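Local coordinates for transcriptional activator HlyU (Vibrio cholerae, PDB 4K2E), which activates transcription of the hemolysin gene hlyA as a DNA-binding winged-helix regulator of the ArsR family and may promote expression of other virulence determinants, at the interface of chains A and B. Residues are numbered along the deposited sequence; one frame, centred on the assembly and turned at random. Chains: chain A/B, Transcriptional activator HlyU.

The interface of chains A and B. Residues chain A 25, 28-29, 95, 98-99, 102; chain B 29, 99, 102-103, 106-107.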
# COMPACT_ATOMS: atom_id res chain seq x y z
N ALA A 25 9.41 1.20 1.58
CA ALA A 25 7.99 1.47 1.37
C ALA A 25 7.27 0.17 1.07
O ALA A 25 6.16 -0.05 1.53
CB ALA A 25 7.81 2.45 0.25
N LEU A 28 6.35 -1.96 3.99
CA LEU A 28 5.11 -1.46 4.57
C LEU A 28 3.86 -1.83 3.75
O LEU A 28 2.85 -2.27 4.30
CB LEU A 28 5.20 0.04 4.70
CG LEU A 28 3.89 0.67 5.16
CD1 LEU A 28 3.77 0.57 6.69
CD2 LEU A 28 3.85 2.12 4.68
N LEU A 29 3.94 -1.66 2.43
CA LEU A 29 2.81 -1.93 1.55
C LEU A 29 2.42 -3.42 1.57
O LEU A 29 1.24 -3.75 1.53
CB LEU A 29 3.12 -1.44 0.10
CG LEU A 29 3.29 0.08 0.05
CD1 LEU A 29 4.03 0.52 -1.20
CD2 LEU A 29 1.93 0.71 0.09
N GLU A 95 4.86 6.36 9.64
CA GLU A 95 4.49 6.00 8.27
C GLU A 95 3.18 5.24 8.27
O GLU A 95 2.28 5.54 7.46
CB GLU A 95 5.56 5.15 7.56
CG GLU A 95 6.88 5.86 7.30
CD GLU A 95 7.72 6.04 8.56
OE1 GLU A 95 7.65 5.19 9.48
OE2 GLU A 95 8.45 7.05 8.62
N ALA A 98 0.26 7.61 9.24
CA ALA A 98 -0.06 8.49 8.12
C ALA A 98 -0.81 7.75 7.00
O ALA A 98 -1.81 8.26 6.42
CB ALA A 98 1.22 9.14 7.58
N MET A 99 -0.37 6.53 6.70
CA MET A 99 -1.01 5.80 5.62
C MET A 99 -2.43 5.37 6.00
O MET A 99 -3.34 5.47 5.19
CB MET A 99 -0.15 4.60 5.18
CG MET A 99 -0.76 3.78 4.04
SD MET A 99 -0.95 4.71 2.48
CE MET A 99 0.69 5.44 2.28
N LEU A 102 -4.79 8.30 5.92
CA LEU A 102 -5.14 8.62 4.55
C LEU A 102 -6.19 7.65 4.01
O LEU A 102 -7.18 8.05 3.42
CB LEU A 102 -3.89 8.65 3.63
CG LEU A 102 -4.24 8.85 2.15
CD1 LEU A 102 -5.02 10.14 1.96
CD2 LEU A 102 -2.97 8.87 1.27
N LEU B 29 -3.44 -1.51 -2.80
CA LEU B 29 -2.22 -1.77 -2.04
C LEU B 29 -1.45 -2.94 -2.65
O LEU B 29 -0.24 -2.90 -2.69
CB LEU B 29 -2.54 -2.05 -0.57
CG LEU B 29 -3.12 -0.85 0.16
CD1 LEU B 29 -3.87 -1.29 1.43
CD2 LEU B 29 -1.99 0.09 0.53
N MET B 99 -2.32 8.57 -2.49
CA MET B 99 -1.45 7.55 -1.90
C MET B 99 0.02 7.72 -2.33
O MET B 99 0.91 7.67 -1.48
CB MET B 99 -1.97 6.10 -2.13
CG MET B 99 -3.31 5.78 -1.48
SD MET B 99 -4.14 4.29 -2.13
CE MET B 99 -3.14 2.98 -1.41
N LEU B 102 1.50 10.83 -0.75
CA LEU B 102 1.86 10.54 0.65
C LEU B 102 3.17 9.77 0.70
O LEU B 102 4.09 10.17 1.39
CB LEU B 102 0.75 9.77 1.37
CG LEU B 102 1.13 9.30 2.78
CD1 LEU B 102 1.61 10.47 3.59
CD2 LEU B 102 -0.07 8.65 3.48
N LEU B 103 3.25 8.68 -0.06
CA LEU B 103 4.45 7.83 -0.05
C LEU B 103 5.71 8.57 -0.42
O LEU B 103 6.78 8.33 0.14
CB LEU B 103 4.26 6.61 -0.95
CG LEU B 103 3.31 5.58 -0.34
CD1 LEU B 103 3.03 4.57 -1.38
CD2 LEU B 103 3.96 4.88 0.85
N LEU B 106 6.72 10.50 2.53
CA LEU B 106 7.21 9.69 3.64
C LEU B 106 8.60 9.12 3.37
O LEU B 106 9.43 9.09 4.27
CB LEU B 106 6.25 8.53 3.94
CG LEU B 106 4.85 8.84 4.46
CD1 LEU B 106 4.00 7.55 4.46
CD2 LEU B 106 4.91 9.44 5.85
N TYR B 107 8.83 8.67 2.13
CA TYR B 107 10.02 7.88 1.79
C TYR B 107 11.03 8.59 0.88
O TYR B 107 12.18 8.16 0.78
CB TYR B 107 9.61 6.51 1.21
CG TYR B 107 8.91 5.64 2.24
CD1 TYR B 107 9.64 4.92 3.17
CD2 TYR B 107 7.52 5.57 2.29
CE1 TYR B 107 9.02 4.14 4.12
CE2 TYR B 107 6.88 4.80 3.26
CZ TYR B 107 7.64 4.08 4.16
OH TYR B 107 7.03 3.30 5.13
O HOH W 1 8.99 9.14 6.91
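A:Met99 places its terminal methyl CE between the side chains of B:Leu102 and B:Leu103, 3.5 Å from B:Leu102 CD2 and 3.6 Å from B:Leu103 CD2. CG lies anti to the backbone N (chi1 -179°), and bends at chi2 and chi3 turn the flexible, unbranched chain so that CE meets both of the stiffer branched leucines. Further along the paired C-terminal helices (94-108 of A, 94-107 of B), A:Leu102 and B:Leu102 meet tip to tip, CD2 to CD2 at 3.7 Å. The A:Leu102 methyl also rests near CA of B:Met99, while B:Leu106 CD2 lies more loosely beside the A:Ala98 methyl, a small side chain that may allow the helices to approach. In helices 16-32 of A and 20-32 of B, the two Leu29 side chains cross at about a right angle, their CD2 methyls 4.0 Å apart.

A:Ala25 sets its CB over one face of the B:Tyr107 ring, 3.8 Å from the centroid and offset toward the rim, a CH-pi contact suited to a short methyl. The tyrosine OH reaches between A:Leu28 and the aliphatic stem of A:Glu95, 3.4 Å from A:Glu95 CG.

No direct polar bond crosses here; a water lies 2.8 Å from the carboxylate oxygen OE2 of A:Glu95 and bridges it to the backbone O of B:Leu106. This largely apolar patch, repeated by two-fold symmetry, joins terminal helices in an ArsR-type dimer, likely setting the spacing of the two DNA-binding winged helices.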